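Local coordinates for Spermidine/putrescine ABC transporter, periplasmic binding protein (PDB 2V84) that probably binds polyamines such as spermidine and putrescine in the periplasm as the receptor component of an ABC transporter, at residues A65-I69 against G70-Y74; A58-E61 against D62-A65; E237-H240 against E241-D244. All blocks are in the same frame, centred on the assembly; numbering follows the deposited sequence.

Contact 1 (A65-I69 against G70-Y74); sequences AKLSI and GASGY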
ATOM      1  N   ALA A  65       0.196  17.387   0.433  1.00 38.19           N
ATOM      2  CA  ALA A  65      -0.223  18.755   0.763  1.00 38.71           C
ATOM      3  C   ALA A  65       0.695  19.453   1.742  1.00 39.39           C
ATOM      4  O   ALA A  65       0.940  20.656   1.623  1.00 39.85           O
ATOM      5  CB  ALA A  65      -1.621  18.745   1.315  1.00 38.67           C
ATOM      6  N   LYS A  66       1.190  18.716   2.729  1.00 39.87           N
ATOM      7  CA  LYS A  66       2.118  19.296   3.699  1.00 40.67           C
ATOM      8  C   LYS A  66       3.487  19.547   3.088  1.00 40.98           C
ATOM      9  O   LYS A  66       4.203  20.471   3.499  1.00 41.06           O
ATOM     10  CB  LYS A  66       2.230  18.396   4.922  1.00 40.59           C
ATOM     11  CG  LYS A  66       2.353  19.150   6.228  1.00 41.61           C
ATOM     12  CD  LYS A  66       1.431  18.517   7.240  1.00 41.32           C
ATOM     13  CE  LYS A  66       1.833  18.839   8.656  1.00 41.54           C
ATOM     14  NZ  LYS A  66       1.170  17.883   9.590  1.00 43.34           N
ATOM     15  N   LEU A  67       3.834  18.734   2.092  0.50 40.93           N
ATOM     16  CA  LEU A  67       5.139  18.798   1.438  0.50 40.95           C
ATOM     17  C   LEU A  67       5.114  19.596   0.132  0.50 41.47           C
ATOM     18  O   LEU A  67       6.142  19.740  -0.540  0.50 41.46           O
ATOM     19  CB  LEU A  67       5.687  17.384   1.213  0.50 40.33           C
ATOM     20  CG  LEU A  67       6.379  16.735   2.415  0.50 39.36           C
ATOM     21  CD1 LEU A  67       5.440  16.452   3.577  0.50 36.90           C
ATOM     22  CD2 LEU A  67       7.063  15.459   1.972  0.50 37.99           C
ATOM     23  N   SER A  68       3.940  20.128  -0.205  1.00 42.02           N
ATOM     24  CA  SER A  68       3.766  20.986  -1.383  1.00 43.10           C
ATOM     25  C   SER A  68       4.740  22.155  -1.368  1.00 43.76           C
ATOM     26  O   SER A  68       5.185  22.597  -0.302  1.00 43.87           O
ATOM     27  CB  SER A  68       2.336  21.549  -1.435  1.00 42.57           C
ATOM     28  OG  SER A  68       1.390  20.506  -1.459  1.00 44.33           O
ATOM     29  N   ILE A  69       5.061  22.649  -2.559  1.00 44.83           N
ATOM     30  CA  ILE A  69       5.894  23.841  -2.713  1.00 46.38           C
ATOM     31  C   ILE A  69       5.718  24.773  -1.489  1.00 46.62           C
ATOM     32  O   ILE A  69       4.673  25.421  -1.322  1.00 46.78           O
ATOM     33  CB  ILE A  69       5.597  24.572  -4.082  1.00 46.86           C
ATOM     34  CG1 ILE A  69       5.878  23.639  -5.282  1.00 47.93           C
ATOM     35  CG2 ILE A  69       6.397  25.881  -4.217  1.00 46.66           C
ATOM     36  CD1 ILE A  69       4.904  22.430  -5.447  1.00 45.52           C
ATOM     37  N   GLY A  70       6.743  24.828  -0.640  1.00 46.99           N
ATOM     38  CA  GLY A  70       8.033  24.224  -0.944  1.00 46.65           C
ATOM     39  C   GLY A  70       8.631  23.270   0.081  1.00 46.84           C
ATOM     40  O   GLY A  70       9.326  22.317  -0.291  1.00 46.69           O
ATOM     41  N   ALA A  71       8.398  23.533   1.368  1.00 46.43           N
ATOM     42  CA  ALA A  71       9.091  22.790   2.430  1.00 45.42           C
ATOM     43  C   ALA A  71       8.322  22.672   3.750  1.00 44.86           C
ATOM     44  O   ALA A  71       8.084  23.661   4.461  1.00 45.00           O
ATOM     45  CB  ALA A  71      10.493  23.350   2.666  1.00 45.53           C
ATOM     46  N   SER A  72       7.940  21.434   4.052  1.00 43.31           N
ATOM     47  CA  SER A  72       7.468  21.010   5.367  1.00 42.08           C
ATOM     48  C   SER A  72       8.679  20.995   6.291  1.00 41.21           C
ATOM     49  O   SER A  72       9.797  21.251   5.854  1.00 41.50           O
ATOM     50  CB  SER A  72       6.974  19.579   5.249  1.00 42.06           C
ATOM     51  OG  SER A  72       8.083  18.737   4.951  1.00 41.44           O
ATOM     52  N   GLY A  73       8.487  20.649   7.560  1.00 40.13           N
ATOM     53  CA  GLY A  73       9.659  20.500   8.433  1.00 37.76           C
ATOM     54  C   GLY A  73      10.208  19.089   8.571  1.00 36.18           C
ATOM     55  O   GLY A  73      11.082  18.855   9.400  1.00 36.20           O
ATOM     56  N   TYR A  74       9.708  18.150   7.765  1.00 34.14           N
ATOM     57  CA  TYR A  74      10.008  16.723   7.970  1.00 32.87           C
ATOM     58  C   TYR A  74      11.330  16.228   7.394  1.00 32.19           C
ATOM     59  O   TYR A  74      11.828  16.747   6.392  1.00 32.39           O
ATOM     60  CB  TYR A  74       8.856  15.836   7.486  1.00 32.25           C
ATOM     61  CG  TYR A  74       7.569  16.139   8.205  1.00 32.72           C
ATOM     62  CD1 TYR A  74       7.292  15.584   9.456  1.00 31.88           C
ATOM     63  CD2 TYR A  74       6.625  16.985   7.634  1.00 31.31           C
ATOM     64  CE1 TYR A  74       6.096  15.886  10.123  1.00 31.54           C
ATOM     65  CE2 TYR A  74       5.439  17.280   8.285  1.00 31.25           C
ATOM     66  CZ  TYR A  74       5.181  16.731   9.523  1.00 31.59           C
ATOM     67  OH  TYR A  74       3.987  17.032  10.153  1.00 34.79           O
TER
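K66, on helix 60-67, hydrogen-bonds through NZ to the phenol oxygen OH of Y74, at 3.0 Å. The chain between them doubles back in a loop that leads from the helix to strand 76-77. The lysine chain bends at chi2 (135°), which brings CE to the edge of the tyrosine ring, near its plane, 3.2 Å from Y74 OH. The same hydroxyl also bonds to D55.

The close packing is on the inner side of the turn. L67 and Y74 are both buried there. L67 CG lies 3.7 Å from S72 OG, and L67 CD1 comes within 4.3 Å of Y74 CD2, obliquely to the ring. S72 CB sits 3.4 Å from K66 O. The serine hydroxyl lies between its own N and carbonyl carbon (chi1 66°), where Y74 N gives S72 OG a weak bond of 3.3 Å. P263 touches L67, S72 and Y74, and Y74 stacks on Y30 of strand 26-32.

The bend itself is looser. I69 and A71 are exposed, and the peptide between I69 and G70 is cis. S68 turns its hydroxyl back to F64 O.

The chemistry implies a split role for the tyrosine. Its ring joins the apolar packing, while its hydroxyl is gripped by K66 and D55, so it bridges a basic and an acidic group.

Contact 2 (A58-E61 against D62-A65); sequences ASNE and DMFA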
ATOM      1  N   ALA A  58      -3.505  10.304   6.714  1.00 35.04           N
ATOM      2  CA  ALA A  58      -4.485   9.295   6.325  1.00 34.94           C
ATOM      3  C   ALA A  58      -4.521   9.006   4.820  1.00 34.62           C
ATOM      4  O   ALA A  58      -5.271   8.126   4.374  1.00 34.94           O
ATOM      5  CB  ALA A  58      -5.871   9.683   6.850  1.00 34.85           C
ATOM      6  N   SER A  59      -3.709   9.735   4.048  1.00 34.12           N
ATOM      7  CA  SER A  59      -3.596   9.535   2.599  1.00 33.42           C
ATOM      8  C   SER A  59      -2.349  10.215   2.042  1.00 34.04           C
ATOM      9  O   SER A  59      -1.854  11.190   2.619  1.00 34.55           O
ATOM     10  CB  SER A  59      -4.834  10.063   1.872  1.00 33.75           C
ATOM     11  OG  SER A  59      -4.680  11.420   1.523  1.00 28.86           O
ATOM     12  N   ASN A  60      -1.865   9.737   0.900  1.00 33.98           N
ATOM     13  CA  ASN A  60      -0.763  10.426   0.211  1.00 34.13           C
ATOM     14  C   ASN A  60      -1.128  11.791  -0.348  1.00 34.71           C
ATOM     15  O   ASN A  60      -0.260  12.612  -0.580  1.00 34.94           O
ATOM     16  CB  ASN A  60      -0.139   9.545  -0.867  1.00 33.98           C
ATOM     17  CG  ASN A  60       0.844   8.549  -0.290  1.00 33.17           C
ATOM     18  OD1 ASN A  60       1.524   8.834   0.688  1.00 34.23           O
ATOM     19  ND2 ASN A  60       0.913   7.380  -0.881  1.00 35.46           N
ATOM     20  N   GLU A  61      -2.418  12.040  -0.582  0.50 35.02           N
ATOM     21  CA  GLU A  61      -2.856  13.390  -0.954  0.50 35.05           C
ATOM     22  C   GLU A  61      -2.544  14.338   0.189  0.50 35.22           C
ATOM     23  O   GLU A  61      -1.957  15.400  -0.010  0.50 35.04           O
ATOM     24  CB  GLU A  61      -4.357  13.439  -1.268  0.50 35.08           C
ATOM     25  CG  GLU A  61      -4.727  12.997  -2.674  0.50 34.88           C
ATOM     26  CD  GLU A  61      -4.008  13.775  -3.757  0.50 34.44           C
ATOM     27  OE1 GLU A  61      -3.646  14.951  -3.528  0.50 33.92           O
ATOM     28  OE2 GLU A  61      -3.805  13.200  -4.845  0.50 34.82           O
ATOM     29  N   ASP A  62      -2.930  13.921   1.393  1.00 35.60           N
ATOM     30  CA  ASP A  62      -2.719  14.730   2.610  1.00 35.75           C
ATOM     31  C   ASP A  62      -1.226  14.980   2.916  1.00 35.70           C
ATOM     32  O   ASP A  62      -0.815  16.102   3.218  1.00 36.04           O
ATOM     33  CB  ASP A  62      -3.354  14.012   3.806  1.00 36.20           C
ATOM     34  CG  ASP A  62      -4.857  14.172   3.864  1.00 36.52           C
ATOM     35  OD1 ASP A  62      -5.405  15.083   3.197  1.00 38.44           O
ATOM     36  OD2 ASP A  62      -5.501  13.379   4.592  1.00 39.23           O
ATOM     37  N   MET A  63      -0.431  13.909   2.856  1.00 35.79           N
ATOM     38  CA  MET A  63       1.019  13.982   2.970  1.00 35.69           C
ATOM     39  C   MET A  63       1.542  14.972   1.967  1.00 35.87           C
ATOM     40  O   MET A  63       2.333  15.856   2.319  1.00 36.38           O
ATOM     41  CB  MET A  63       1.641  12.615   2.680  1.00 35.16           C
ATOM     42  CG  MET A  63       3.166  12.630   2.559  1.00 34.96           C
ATOM     43  SD  MET A  63       3.854  13.094   0.940  1.00 33.87           S
ATOM     44  CE  MET A  63       3.299  11.688  -0.030  1.00 30.76           C
ATOM     45  N   PHE A  64       1.109  14.814   0.714  1.00 36.00           N
ATOM     46  CA  PHE A  64       1.628  15.622  -0.386  1.00 36.35           C
ATOM     47  C   PHE A  64       1.393  17.087  -0.084  1.00 36.95           C
ATOM     48  O   PHE A  64       2.278  17.913  -0.304  1.00 36.57           O
ATOM     49  CB  PHE A  64       0.980  15.228  -1.722  1.00 36.25           C
ATOM     50  CG  PHE A  64       1.448  16.043  -2.884  1.00 35.82           C
ATOM     51  CD1 PHE A  64       2.556  15.644  -3.630  1.00 36.05           C
ATOM     52  CD2 PHE A  64       0.805  17.238  -3.220  1.00 37.26           C
ATOM     53  CE1 PHE A  64       3.009  16.406  -4.704  1.00 36.30           C
ATOM     54  CE2 PHE A  64       1.250  18.009  -4.288  1.00 36.63           C
ATOM     55  CZ  PHE A  64       2.359  17.599  -5.030  1.00 37.10           C
ATOM     56  N   ALA A  65       0.196  17.387   0.433  1.00 38.19           N
ATOM     57  CA  ALA A  65      -0.223  18.755   0.763  1.00 38.71           C
ATOM     58  C   ALA A  65       0.695  19.453   1.742  1.00 39.39           C
ATOM     59  O   ALA A  65       0.940  20.656   1.623  1.00 39.85           O
ATOM     60  CB  ALA A  65      -1.621  18.745   1.315  1.00 38.67           C
TER
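S59 and D62 meet at the start of helix 60-67, where S59 is the N-cap. D62 N donates to S59 OG at 3.1 Å, with an N-H...O angle of 167°. The serine chi1 of 89° swings OG round to face this first-turn amide.

The backbone O of S59 is also used. M63 N gives it a nearly straight bond of 3.1 Å, and the donor lies in the carbonyl plane. One residue thus satisfies two amides, one with its hydroxyl and one with its carbonyl. The next two bonds continue the helix. F64 N donates to N60 O at 2.9 Å from above the carbonyl plane, 40° out of it. A65 N donates to E61 O at 3.0 Å, tilted less. Not every polar atom is served: S59 N is buried without a partner in the model.

The carboxylate of D62 lies beside the cap, with CG 3.6 Å from S59 OG. Its negative charge near the helix start would probably be favourable to the helix dipole.

N60 and M63 are buried and lie side by side, pointing the same way. The M63 chain bends at chi2 and chi3, which folds CE back to 3.7 Å from N60 O. Helix 81-89 packs against this pair: F83 touches N60 and M87 touches M63. A bound MES molecule, probably from the crystallisation liquor, lies beside N60.

The arrangement is a serine N-cap on an alpha-helix, reached from strand 51-57 through A58 and S59. The S59 side chain is about 7 Å from that of D165, a predicted spermidine-binding residue.

Contact 3 (E237-H240 against E241-D244); sequences EAMH and EHID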
ATOM      1  N   GLU A 237      -8.731 -13.887  16.702  1.00 38.15           N
ATOM      2  CA  GLU A 237      -7.877 -14.957  16.178  1.00 39.20           C
ATOM      3  C   GLU A 237      -8.639 -16.279  15.993  1.00 39.40           C
ATOM      4  O   GLU A 237      -8.368 -17.040  15.055  1.00 39.43           O
ATOM      5  CB  GLU A 237      -6.670 -15.162  17.097  1.00 39.54           C
ATOM      6  CG  GLU A 237      -5.386 -15.572  16.384  1.00 40.87           C
ATOM      7  CD  GLU A 237      -4.461 -16.372  17.290  1.00 43.21           C
ATOM      8  OE1 GLU A 237      -4.793 -17.535  17.591  1.00 44.52           O
ATOM      9  OE2 GLU A 237      -3.400 -15.838  17.700  1.00 44.69           O
ATOM     10  N   ALA A 238      -9.595 -16.531  16.888  1.00 39.45           N
ATOM     11  CA  ALA A 238     -10.454 -17.709  16.830  1.00 39.60           C
ATOM     12  C   ALA A 238     -11.183 -17.838  15.498  1.00 39.56           C
ATOM     13  O   ALA A 238     -11.487 -18.948  15.056  1.00 40.01           O
ATOM     14  CB  ALA A 238     -11.460 -17.686  17.980  1.00 39.65           C
ATOM     15  N   MET A 239     -11.462 -16.701  14.865  1.00 39.06           N
ATOM     16  CA  MET A 239     -12.300 -16.666  13.672  1.00 38.82           C
ATOM     17  C   MET A 239     -11.518 -16.527  12.360  1.00 37.83           C
ATOM     18  O   MET A 239     -12.104 -16.536  11.280  1.00 37.95           O
ATOM     19  CB  MET A 239     -13.388 -15.589  13.807  1.00 39.45           C
ATOM     20  CG  MET A 239     -14.475 -15.956  14.812  1.00 40.66           C
ATOM     21  SD  MET A 239     -15.005 -17.665  14.549  1.00 44.42           S
ATOM     22  CE  MET A 239     -16.221 -17.915  15.845  1.00 42.05           C
ATOM     23  N   HIS A 240     -10.196 -16.463  12.476  1.00 36.73           N
ATOM     24  CA  HIS A 240      -9.286 -16.380  11.332  1.00 36.08           C
ATOM     25  C   HIS A 240      -9.379 -17.544  10.339  1.00 35.78           C
ATOM     26  O   HIS A 240      -9.227 -17.336   9.140  1.00 35.58           O
ATOM     27  CB  HIS A 240      -7.843 -16.219  11.830  1.00 36.07           C
ATOM     28  CG  HIS A 240      -7.537 -14.852  12.352  1.00 35.25           C
ATOM     29  ND1 HIS A 240      -6.254 -14.436  12.638  1.00 36.11           N
ATOM     30  CD2 HIS A 240      -8.342 -13.795  12.612  1.00 34.83           C
ATOM     31  CE1 HIS A 240      -6.284 -13.185  13.065  1.00 34.35           C
ATOM     32  NE2 HIS A 240      -7.539 -12.771  13.054  1.00 33.85           N
ATOM     33  N   GLU A 241      -9.631 -18.758  10.838  1.00 35.12           N
ATOM     34  CA  GLU A 241      -9.720 -19.942   9.976  1.00 34.56           C
ATOM     35  C   GLU A 241     -10.886 -19.854   8.986  1.00 33.68           C
ATOM     36  O   GLU A 241     -10.929 -20.590   7.996  1.00 33.79           O
ATOM     37  CB  GLU A 241      -9.841 -21.223  10.811  1.00 34.43           C
ATOM     38  CG  GLU A 241     -11.085 -21.294  11.687  1.00 35.07           C
ATOM     39  CD  GLU A 241     -11.148 -22.556  12.553  1.00 35.52           C
ATOM     40  OE1 GLU A 241     -10.152 -22.872  13.250  1.00 35.95           O
ATOM     41  OE2 GLU A 241     -12.211 -23.213  12.549  1.00 37.82           O
ATOM     42  N   HIS A 242     -11.831 -18.964   9.274  1.00 32.55           N
ATOM     43  CA  HIS A 242     -13.021 -18.804   8.462  1.00 31.56           C
ATOM     44  C   HIS A 242     -12.836 -17.737   7.402  1.00 30.31           C
ATOM     45  O   HIS A 242     -13.745 -17.491   6.629  1.00 30.25           O
ATOM     46  CB  HIS A 242     -14.222 -18.417   9.327  1.00 32.14           C
ATOM     47  CG  HIS A 242     -14.580 -19.441  10.350  1.00 32.69           C
ATOM     48  ND1 HIS A 242     -15.363 -20.537  10.060  1.00 34.20           N
ATOM     49  CD2 HIS A 242     -14.255 -19.542  11.659  1.00 34.27           C
ATOM     50  CE1 HIS A 242     -15.511 -21.266  11.152  1.00 34.80           C
ATOM     51  NE2 HIS A 242     -14.844 -20.685  12.135  1.00 34.32           N
ATOM     52  N   ILE A 243     -11.674 -17.097   7.387  1.00 29.41           N
ATOM     53  CA  ILE A 243     -11.394 -16.035   6.426  1.00 28.24           C
ATOM     54  C   ILE A 243     -10.503 -16.567   5.317  1.00 28.11           C
ATOM     55  O   ILE A 243      -9.473 -17.174   5.574  1.00 27.91           O
ATOM     56  CB  ILE A 243     -10.682 -14.799   7.061  1.00 27.89           C
ATOM     57  CG1 ILE A 243     -11.430 -14.289   8.290  1.00 28.40           C
ATOM     58  CG2 ILE A 243     -10.537 -13.647   6.023  1.00 27.44           C
ATOM     59  CD1 ILE A 243     -10.643 -13.291   9.114  1.00 28.84           C
ATOM     60  N   ASP A 244     -10.887 -16.300   4.071  1.00 27.49           N
ATOM     61  CA  ASP A 244      -9.990 -16.525   2.962  1.00 26.59           C
ATOM     62  C   ASP A 244      -9.684 -15.158   2.427  1.00 26.33           C
ATOM     63  O   ASP A 244     -10.576 -14.498   1.883  1.00 25.44           O
ATOM     64  CB  ASP A 244     -10.678 -17.362   1.883  1.00 26.34           C
ATOM     65  CG  ASP A 244      -9.756 -17.754   0.749  1.00 26.63           C
ATOM     66  OD1 ASP A 244      -8.555 -17.396   0.741  1.00 27.86           O
ATOM     67  OD2 ASP A 244     -10.257 -18.432  -0.179  1.00 29.04           O
TER
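H240 O accepts from I243 N at 3.0 Å, the shortest sound polar bond between 237-240 and 241-244. The bond closes a type I beta turn, H240 to I243, that leads into strand 243-246. The N-H...O angle is 161°, but the donor stands 60° out of the carbonyl plane. A second bond, also three residues back along the chain, runs from H242 N to M239 O at 3.2 Å, likewise from above the plane. A third joins H240 N to E237 O. All three span i to i+3, and the chain makes a run of tight turns before the strand begins.

M239 and H242 meet on the outside of the turn. The methionine chain bends at chi2 and carries SD to 3.5 Å from H242 CD2. The sulfur lies 4.4 Å from the imidazole centroid, 58° off the ring normal, so this is an oblique Met-aromatic contact. M239 O meets the same ring at its edge, in plane.

H240 turns the other way. Its NE2 bonds to T235 O, and F232 of helix 228-234 packs edge-to-face with the ring. H242 pairs through its backbone with K138, and D244 with V136. These pairs tie the turn and the new strand to the end of strand 125-137 and the loop after it.

The H240 ring is covered on one face by E237, whose CA lies 3.7 Å above the plane, over the ring centre.

How the contacts relate
Contacts 1 and 2 share A65 and both use helix 60-67. Contact 2 holds its start and contact 1 its end, with centres 11 Å apart. Contact 3 is remote, with its centre 42 Å from that of contact 1 and 33 Å from that of contact 2, on the opposite side of the chain's centre. It belongs to the turn before strand 243-246 and is a surface contact with no buried residue. The other two are partly buried, each with two buried residues. Contact 2 has i to i+4 backbone bonds plus one side-chain cap bond; contact 3 has i to i+3 backbone bonds. Contact 1 relies instead on side chains.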